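Local coordinates for protein synthesis inhibitor I (Hordeum vulgare, PDB 4FBC) that belongs to the plant ribosome-inactivating proteins and, in this crystal, holds adenosine monophosphate in a pocket, at residues T126-L134 with G201-N212; A43-V51 with A219-K227. The protein carries 3 engineered substitutions. All coordinates share one frame; numbering follows the deposited sequence.

Interaction 1 of 2, residues T126-L134 with G201-N212; sequences TDKLTNVAL and GKIGNEMKAQVN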
loop_
_atom_site.group_PDB
_atom_site.type_symbol
_atom_site.label_atom_id
_atom_site.label_comp_id
_atom_site.label_asym_id
_atom_site.label_seq_id
_atom_site.Cartn_x
_atom_site.Cartn_y
_atom_site.Cartn_z
ATOM N N THR A 126 10.684 7.306 -10.801
ATOM C CA THR A 126 9.792 6.151 -10.646
ATOM C C THR A 126 10.272 4.966 -11.483
ATOM O O THR A 126 9.831 3.830 -11.286
ATOM C CB THR A 126 8.308 6.471 -11.004
ATOM O OG1 THR A 126 8.209 6.889 -12.372
ATOM C CG2 THR A 126 7.744 7.552 -10.089
ATOM N N ASP A 127 11.189 5.233 -12.409
ATOM C CA ASP A 127 11.736 4.185 -13.269
ATOM C C ASP A 127 12.737 3.305 -12.516
ATOM O O ASP A 127 13.161 2.272 -13.029
ATOM C CB ASP A 127 12.411 4.807 -14.499
ATOM C CG ASP A 127 12.609 3.811 -15.636
ATOM O OD1 ASP A 127 11.706 2.977 -15.878
ATOM O OD2 ASP A 127 13.670 3.873 -16.297
ATOM N N LYS A 128 13.106 3.706 -11.301
ATOM C CA LYS A 128 14.146 2.996 -10.552
ATOM C C LYS A 128 13.630 1.896 -9.618
ATOM O O LYS A 128 14.412 1.292 -8.887
ATOM C CB LYS A 128 15.008 3.984 -9.760
ATOM C CG LYS A 128 15.489 5.163 -10.584
ATOM C CD LYS A 128 16.920 5.545 -10.234
ATOM C CE LYS A 128 17.709 5.886 -11.492
ATOM N NZ LYS A 128 17.091 7.013 -12.246
ATOM N N LEU A 129 12.323 1.640 -9.639
ATOM C CA LEU A 129 11.719 0.611 -8.782
ATOM C C LEU A 129 12.310 -0.772 -9.059
ATOM O O LEU A 129 12.328 -1.647 -8.189
ATOM C CB LEU A 129 10.198 0.579 -8.982
ATOM C CG LEU A 129 9.398 1.689 -8.297
ATOM C CD1 LEU A 129 7.946 1.692 -8.765
ATOM C CD2 LEU A 129 9.467 1.512 -6.800
ATOM N N THR A 130 12.792 -0.960 -10.281
ATOM C CA THR A 130 13.381 -2.227 -10.697
ATOM C C THR A 130 14.774 -2.444 -10.085
ATOM O O THR A 130 15.390 -3.488 -10.296
ATOM C CB THR A 130 13.440 -2.329 -12.235
ATOM O OG1 THR A 130 13.775 -1.046 -12.791
ATOM C CG2 THR A 130 12.094 -2.772 -12.786
ATOM N N ASN A 131 15.248 -1.460 -9.323
ATOM C CA ASN A 131 16.575 -1.505 -8.700
ATOM C C ASN A 131 16.532 -1.847 -7.214
ATOM O O ASN A 131 17.578 -2.052 -6.589
ATOM C CB ASN A 131 17.304 -0.162 -8.862
ATOM C CG ASN A 131 17.646 0.158 -10.307
ATOM O OD1 ASN A 131 17.835 -0.741 -11.129
ATOM N ND2 ASN A 131 17.733 1.451 -10.623
ATOM N N VAL A 132 15.329 -1.894 -6.645
ATOM C CA VAL A 132 15.183 -2.085 -5.204
ATOM C C VAL A 132 15.134 -3.562 -4.809
ATOM O O VAL A 132 14.204 -4.284 -5.172
ATOM C CB VAL A 132 13.908 -1.397 -4.671
ATOM C CG1 VAL A 132 13.855 -1.478 -3.154
ATOM C CG2 VAL A 132 13.859 0.057 -5.135
ATOM N N ALA A 133 16.127 -4.003 -4.044
ATOM C CA ALA A 133 16.148 -5.379 -3.551
ATOM C C ALA A 133 15.079 -5.591 -2.485
ATOM O O ALA A 133 15.013 -4.852 -1.498
ATOM C CB ALA A 133 17.518 -5.731 -2.999
ATOM N N LEU A 134 14.251 -6.608 -2.685
ATOM C CA LEU A 134 13.249 -6.977 -1.697
ATOM C C LEU A 134 13.595 -8.362 -1.153
ATOM O O LEU A 134 14.281 -9.138 -1.824
ATOM C CB LEU A 134 11.860 -6.980 -2.332
ATOM C CG LEU A 134 11.457 -5.641 -2.975
ATOM C CD1 LEU A 134 10.098 -5.733 -3.634
ATOM C CD2 LEU A 134 11.476 -4.543 -1.946
ATOM N N GLY A 201 15.234 -10.386 -4.293
ATOM C CA GLY A 201 14.852 -10.238 -5.685
ATOM C C GLY A 201 14.371 -8.832 -5.981
ATOM O O GLY A 201 14.043 -8.077 -5.069
ATOM N N LYS A 202 14.346 -8.483 -7.265
ATOM C CA LYS A 202 13.859 -7.181 -7.704
ATOM C C LYS A 202 12.669 -7.373 -8.646
ATOM O O LYS A 202 12.603 -8.353 -9.396
ATOM C CB LYS A 202 14.993 -6.384 -8.372
ATOM C CG LYS A 202 16.167 -6.126 -7.437
ATOM C CD LYS A 202 17.309 -5.342 -8.085
ATOM C CE LYS A 202 18.407 -5.062 -7.054
ATOM N NZ LYS A 202 19.441 -4.098 -7.539
ATOM N N ILE A 203 11.715 -6.448 -8.604
ATOM C CA ILE A 203 10.540 -6.568 -9.464
ATOM C C ILE A 203 10.905 -6.306 -10.922
ATOM O O ILE A 203 11.864 -5.581 -11.215
ATOM C CB ILE A 203 9.402 -5.596 -9.038
ATOM C CG1 ILE A 203 9.742 -4.156 -9.432
ATOM C CG2 ILE A 203 9.114 -5.707 -7.540
ATOM C CD1 ILE A 203 8.708 -3.141 -8.974
ATOM N N GLY A 204 10.143 -6.889 -11.838
ATOM C CA GLY A 204 10.357 -6.672 -13.259
ATOM C C GLY A 204 9.600 -5.458 -13.760
ATOM O O GLY A 204 8.950 -4.762 -12.977
ATOM N N ASN A 205 9.672 -5.209 -15.064
ATOM C CA ASN A 205 9.042 -4.033 -15.661
ATOM C C ASN A 205 7.517 -4.018 -15.611
ATOM O O ASN A 205 6.921 -2.942 -15.501
ATOM C CB ASN A 205 9.506 -3.845 -17.109
ATOM C CG ASN A 205 10.930 -3.337 -17.199
ATOM O OD1 ASN A 205 11.444 -2.735 -16.255
ATOM N ND2 ASN A 205 11.576 -3.582 -18.336
ATOM N N GLU A 206 6.889 -5.190 -15.712
ATOM C CA GLU A 206 5.426 -5.267 -15.641
ATOM C C GLU A 206 4.912 -4.790 -14.287
ATOM O O GLU A 206 3.984 -3.976 -14.224
ATOM C CB GLU A 206 4.919 -6.691 -15.919
ATOM C CG GLU A 206 5.168 -7.203 -17.334
ATOM C CD GLU A 206 6.548 -7.807 -17.510
ATOM O OE1 GLU A 206 7.325 -7.837 -16.533
ATOM O OE2 GLU A 206 6.863 -8.257 -18.633
ATOM N N MET A 207 5.518 -5.284 -13.207
ATOM C CA MET A 207 5.126 -4.864 -11.865
ATOM C C MET A 207 5.465 -3.398 -11.595
ATOM O O MET A 207 4.709 -2.704 -10.909
ATOM C CB MET A 207 5.717 -5.780 -10.782
ATOM C CG MET A 207 4.939 -7.081 -10.624
ATOM S SD MET A 207 5.541 -8.070 -9.239
ATOM C CE MET A 207 7.146 -8.552 -9.847
ATOM N N LYS A 208 6.591 -2.927 -12.139
ATOM C CA LYS A 208 6.924 -1.509 -12.031
ATOM C C LYS A 208 5.815 -0.686 -12.675
ATOM O O LYS A 208 5.344 0.281 -12.084
ATOM C CB LYS A 208 8.282 -1.184 -12.679
ATOM C CG LYS A 208 8.551 0.325 -12.775
ATOM C CD LYS A 208 9.998 0.635 -13.150
ATOM C CE LYS A 208 10.353 0.115 -14.540
ATOM N NZ LYS A 208 11.825 0.262 -14.806
ATOM N N ALA A 209 5.384 -1.088 -13.871
ATOM C CA ALA A 209 4.309 -0.382 -14.580
ATOM C C ALA A 209 3.006 -0.414 -13.784
ATOM O O ALA A 209 2.300 0.603 -13.680
ATOM C CB ALA A 209 4.105 -0.968 -15.968
ATOM N N GLN A 210 2.692 -1.580 -13.219
ATOM C CA GLN A 210 1.522 -1.728 -12.352
ATOM C C GLN A 210 1.591 -0.787 -11.156
ATOM O O GLN A 210 0.651 -0.015 -10.910
ATOM C CB GLN A 210 1.398 -3.183 -11.868
ATOM C CG GLN A 210 1.040 -4.184 -12.971
ATOM C CD GLN A 210 1.450 -5.600 -12.622
ATOM O OE1 GLN A 210 1.698 -5.913 -11.456
ATOM N NE2 GLN A 210 1.542 -6.457 -13.628
ATOM N N VAL A 211 2.703 -0.842 -10.425
ATOM C CA VAL A 211 2.902 0.030 -9.266
ATOM C C VAL A 211 2.748 1.512 -9.641
ATOM O O VAL A 211 2.111 2.283 -8.915
ATOM C CB VAL A 211 4.264 -0.226 -8.582
ATOM C CG1 VAL A 211 4.592 0.889 -7.596
ATOM C CG2 VAL A 211 4.246 -1.580 -7.857
ATOM N N ASN A 212 3.294 1.892 -10.794
ATOM C CA ASN A 212 3.216 3.285 -11.247
ATOM C C ASN A 212 1.890 3.667 -11.929
ATOM O O ASN A 212 1.716 4.813 -12.362
ATOM C CB ASN A 212 4.411 3.611 -12.160
ATOM C CG ASN A 212 5.725 3.718 -11.397
ATOM O OD1 ASN A 212 5.747 4.012 -10.196
ATOM N ND2 ASN A 212 6.833 3.488 -12.099
HETATM O O HOH W 1 12.227 -4.096 -7.079
HETATM O O HOH W 2 14.006 -5.879 -12.364
#
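The flat amide of N212 meets T126 and L129. T126 O lies close to the amide plane, off ND2, and accepts a hydrogen bond of 3.1 Å from N212 ND2 at an N-H...O angle of 163°. The donor stands above the carbonyl plane of T126. L129 CD1 approaches the other branch of the amide, 3.5 Å from N212 OD1. The carboxylate of D127 is met from above its plane by K208 NZ, 2.9 Å from OD1, in a salt bridge.

The contact belongs to the ribosome-inactivating protein fold. It packs the loop after helix 119-123 against helix 205-211 and the turn leading into it, and it ends in a two-stranded antiparallel pair. K208 is the centre of the polar side. Its chain leaves the helix with CG anti to the backbone N (chi1 171°) and bends at chi3. The ammonium group thus reaches D127 OD1, D127 O and T130 OG1, three hydrogen bonds to one loop. Beside the K208 chain, whose CG is near L129 CB, L129 CD1 packs on V211 CG1 at 3.6 Å, and L129 CB touches I203 CD1. Y119 and L123 of helix 119-123 also touch L129. V211 lies about 6 Å by its side chain from the bound adenosine monophosphate.

K202 runs extended beyond CG along the 130-132 backbone, and its NZ bonds N131 O. One water accepts from I203 N and donates to L129 O and V132 O, so it bridges the backbones where they do not bond directly. L134 and G201 form a hydrogen-bonded antiparallel pair. L134 N gives to G201 O at 2.8 Å, and G201 N returns a bond to L134 O at 2.9 Å.

Interaction 2 of 2, residues A43-V51 with A219-K227; sequences AHFSHNRPV and AALLKTDVK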
loop_
_atom_site.group_PDB
_atom_site.type_symbol
_atom_site.label_atom_id
_atom_site.label_comp_id
_atom_site.label_asym_id
_atom_site.label_seq_id
_atom_site.Cartn_x
_atom_site.Cartn_y
_atom_site.Cartn_z
ATOM N N ALA A 43 -19.859 -2.990 -0.125
ATOM C CA ALA A 43 -20.903 -2.763 -1.121
ATOM C C ALA A 43 -20.380 -2.627 -2.550
ATOM O O ALA A 43 -21.163 -2.430 -3.484
ATOM C CB ALA A 43 -21.733 -1.513 -0.753
ATOM N N HIS A 44 -19.067 -2.716 -2.725
ATOM C CA HIS A 44 -18.491 -2.462 -4.043
ATOM C C HIS A 44 -17.282 -3.351 -4.329
ATOM O O HIS A 44 -16.171 -3.090 -3.845
ATOM C CB HIS A 44 -18.088 -0.978 -4.162
ATOM C CG HIS A 44 -17.691 -0.564 -5.546
ATOM N ND1 HIS A 44 -16.976 0.588 -5.802
ATOM C CD2 HIS A 44 -17.909 -1.150 -6.745
ATOM C CE1 HIS A 44 -16.774 0.694 -7.105
ATOM N NE2 HIS A 44 -17.331 -0.345 -7.701
ATOM N N PHE A 45 -17.508 -4.406 -5.109
ATOM C CA PHE A 45 -16.421 -5.230 -5.626
ATOM C C PHE A 45 -16.389 -5.088 -7.136
ATOM O O PHE A 45 -17.383 -4.696 -7.743
ATOM C CB PHE A 45 -16.680 -6.711 -5.312
ATOM C CG PHE A 45 -16.490 -7.081 -3.881
ATOM C CD1 PHE A 45 -17.454 -6.757 -2.931
ATOM C CD2 PHE A 45 -15.380 -7.819 -3.492
ATOM C CE1 PHE A 45 -17.283 -7.132 -1.594
ATOM C CE2 PHE A 45 -15.197 -8.190 -2.161
ATOM C CZ PHE A 45 -16.155 -7.842 -1.212
ATOM N N SER A 46 -15.252 -5.423 -7.752
ATOM C CA SER A 46 -15.150 -5.499 -9.212
ATOM C C SER A 46 -14.477 -6.813 -9.563
ATOM O O SER A 46 -13.340 -7.039 -9.150
ATOM C CB SER A 46 -14.292 -4.349 -9.757
ATOM O OG SER A 46 -14.210 -4.407 -11.178
ATOM N N HIS A 47 -15.174 -7.663 -10.325
ATOM C CA HIS A 47 -14.665 -8.995 -10.692
ATOM C C HIS A 47 -14.175 -9.747 -9.459
ATOM O O HIS A 47 -13.111 -10.391 -9.472
ATOM C CB HIS A 47 -13.563 -8.873 -11.751
ATOM C CG HIS A 47 -14.018 -8.192 -13.004
ATOM N ND1 HIS A 47 -14.148 -8.852 -14.208
ATOM C CD2 HIS A 47 -14.402 -6.913 -13.232
ATOM C CE1 HIS A 47 -14.579 -8.004 -15.127
ATOM N NE2 HIS A 47 -14.741 -6.824 -14.561
ATOM N N ASN A 48 -14.966 -9.648 -8.395
ATOM C CA ASN A 48 -14.679 -10.288 -7.110
ATOM C C ASN A 48 -13.355 -9.852 -6.473
ATOM O O ASN A 48 -12.759 -10.589 -5.681
ATOM C CB ASN A 48 -14.762 -11.819 -7.217
ATOM C CG ASN A 48 -14.970 -12.491 -5.868
ATOM O OD1 ASN A 48 -15.417 -11.855 -4.906
ATOM N ND2 ASN A 48 -14.650 -13.784 -5.788
ATOM N N ARG A 49 -12.907 -8.646 -6.817
ATOM C CA ARG A 49 -11.786 -8.027 -6.126
ATOM C C ARG A 49 -12.345 -6.848 -5.343
ATOM O O ARG A 49 -13.253 -6.158 -5.824
ATOM C CB ARG A 49 -10.735 -7.512 -7.115
ATOM C CG ARG A 49 -10.088 -8.585 -7.982
ATOM C CD ARG A 49 -9.575 -9.763 -7.149
ATOM N NE ARG A 49 -8.696 -9.335 -6.063
ATOM C CZ ARG A 49 -8.484 -10.033 -4.953
ATOM N NH1 ARG A 49 -9.088 -11.207 -4.787
ATOM N NH2 ARG A 49 -7.671 -9.564 -4.009
ATOM N N PRO A 50 -11.806 -6.605 -4.140
ATOM C CA PRO A 50 -12.335 -5.501 -3.327
ATOM C C PRO A 50 -12.001 -4.113 -3.905
ATOM O O PRO A 50 -10.977 -3.939 -4.576
ATOM C CB PRO A 50 -11.655 -5.708 -1.970
ATOM C CG PRO A 50 -10.348 -6.381 -2.298
ATOM C CD PRO A 50 -10.661 -7.273 -3.499
ATOM N N VAL A 51 -12.878 -3.140 -3.666
ATOM C CA VAL A 51 -12.624 -1.753 -4.083
ATOM C C VAL A 51 -12.643 -0.922 -2.818
ATOM O O VAL A 51 -13.474 -1.148 -1.947
ATOM C CB VAL A 51 -13.713 -1.227 -5.046
ATOM C CG1 VAL A 51 -13.383 0.200 -5.513
ATOM C CG2 VAL A 51 -13.867 -2.159 -6.252
ATOM N N ALA A 219 -9.156 1.967 -12.711
ATOM C CA ALA A 219 -10.167 2.551 -13.586
ATOM C C ALA A 219 -10.482 1.660 -14.792
ATOM O O ALA A 219 -11.639 1.507 -15.160
ATOM C CB ALA A 219 -9.742 3.940 -14.038
ATOM N N ALA A 220 -9.459 1.072 -15.413
ATOM C CA ALA A 220 -9.682 0.174 -16.543
ATOM C C ALA A 220 -10.603 -1.008 -16.224
ATOM O O ALA A 220 -11.436 -1.403 -17.044
ATOM C CB ALA A 220 -8.347 -0.320 -17.110
ATOM N N LEU A 221 -10.446 -1.601 -15.043
ATOM C CA LEU A 221 -11.337 -2.688 -14.668
ATOM C C LEU A 221 -12.735 -2.179 -14.305
ATOM O O LEU A 221 -13.734 -2.775 -14.717
ATOM C CB LEU A 221 -10.742 -3.521 -13.526
ATOM C CG LEU A 221 -11.504 -4.815 -13.271
ATOM C CD1 LEU A 221 -11.483 -5.720 -14.511
ATOM C CD2 LEU A 221 -10.889 -5.536 -12.080
ATOM N N LEU A 222 -12.806 -1.076 -13.557
ATOM C CA LEU A 222 -14.103 -0.497 -13.174
ATOM C C LEU A 222 -14.991 -0.171 -14.376
ATOM O O LEU A 222 -16.217 -0.310 -14.316
ATOM C CB LEU A 222 -13.904 0.760 -12.320
ATOM C CG LEU A 222 -13.380 0.499 -10.902
ATOM C CD1 LEU A 222 -12.907 1.793 -10.242
ATOM C CD2 LEU A 222 -14.463 -0.163 -10.065
ATOM N N LYS A 223 -14.372 0.273 -15.464
ATOM C CA LYS A 223 -15.115 0.589 -16.683
ATOM C C LYS A 223 -15.863 -0.613 -17.244
ATOM O O LYS A 223 -16.937 -0.468 -17.836
ATOM C CB LYS A 223 -14.178 1.185 -17.738
ATOM C CG LYS A 223 -13.759 2.608 -17.426
ATOM C CD LYS A 223 -12.790 3.153 -18.450
ATOM C CE LYS A 223 -12.384 4.576 -18.088
ATOM N NZ LYS A 223 -11.422 5.156 -19.082
ATOM N N THR A 224 -15.319 -1.808 -17.046
ATOM C CA THR A 224 -15.960 -3.006 -17.582
ATOM C C THR A 224 -17.230 -3.403 -16.819
ATOM O O THR A 224 -18.042 -4.199 -17.310
ATOM C CB THR A 224 -14.972 -4.209 -17.661
ATOM O OG1 THR A 224 -14.617 -4.628 -16.339
ATOM C CG2 THR A 224 -13.715 -3.826 -18.444
ATOM N N ASP A 225 -17.410 -2.837 -15.627
ATOM C CA ASP A 225 -18.591 -3.138 -14.813
ATOM C C ASP A 225 -19.806 -2.288 -15.186
ATOM O O ASP A 225 -20.944 -2.625 -14.835
ATOM C CB ASP A 225 -18.289 -2.933 -13.329
ATOM C CG ASP A 225 -17.176 -3.825 -12.827
ATOM O OD1 ASP A 225 -17.010 -4.951 -13.363
ATOM O OD2 ASP A 225 -16.485 -3.398 -11.875
ATOM N N VAL A 226 -19.561 -1.182 -15.884
ATOM C CA VAL A 226 -20.636 -0.265 -16.258
ATOM C C VAL A 226 -21.605 -0.971 -17.201
ATOM O O VAL A 226 -21.211 -1.409 -18.283
ATOM C CB VAL A 226 -20.078 1.004 -16.948
ATOM C CG1 VAL A 226 -21.218 1.901 -17.409
ATOM C CG2 VAL A 226 -19.154 1.768 -16.011
ATOM N N LYS A 227 -22.861 -1.114 -16.780
ATOM C CA LYS A 227 -23.861 -1.762 -17.628
ATOM C C LYS A 227 -24.157 -0.870 -18.829
ATOM O O LYS A 227 -24.398 0.327 -18.672
ATOM C CB LYS A 227 -25.150 -2.065 -16.850
ATOM C CG LYS A 227 -25.002 -3.093 -15.717
ATOM C CD LYS A 227 -24.190 -4.318 -16.145
ATOM C CE LYS A 227 -24.638 -5.588 -15.412
ATOM N NZ LYS A 227 -25.069 -5.327 -14.005
HETATM O O HOH W 3 -17.730 -1.381 -10.456
HETATM O O HOH W 4 -17.804 -7.126 -11.520
#
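The imidazole of H47 lies with one face on L221. L221 CD1 sits 3.6 Å from the ring centroid, a CH-pi contact over the face. The side chains of H47 and T224 cross at about a right angle. H47 NE2 donates to T224 OG1 at 2.8 Å, a bent bond of 145° with the oxygen tilted out of the ring plane. T224 OG1 in turn donates to L221 O, so the hydroxyl both accepts and donates. The carboxylate of D225 is turned 32° from the H47 ring. Its OD2 accepts a hydrogen bond of 2.6 Å from S46 OG on the syn lone pair. S46 OG is anti to the backbone N (chi1 -179°), which carries it out to the helix. Water links D225 OD2 to H44 NE2, and another links D225 OD1 to H47 N. L222 CD2 meets H44 NE2 obliquely, 3.7 Å away, and touches V51 CG2.

S46 to R49 form a type I' turn, the tip of a beta hairpin made by strands 45-46 and 49-50. This hairpin rests on the last turns of helix 214-225, while helix 248-254 touches both H47 and L221.

How the interactions relate
After strand 16-20 and helix 25-39 the chain reaches the hairpin 43-51. It then runs through the other five strands of the mixed sheet and helix 119-123 to the loop 126-134. Helices 136-147, 157-179 and 181-190 follow before 201-212 returns to that loop. Interaction 1 closes there, over 66 intervening residues, most of them helical. Helix 214-225 comes next, and its end closes the longer loop of interaction 2 back on the hairpin. The smaller loop lies wholly within the larger, so the two do not cross. The centres of interactions 1 and 2 are about 25 Å apart, without touch. Successive helices 205-211 and 214-225 connect them, tying the loop after helix 119-123 and the early hairpin to one continuous piece of chain.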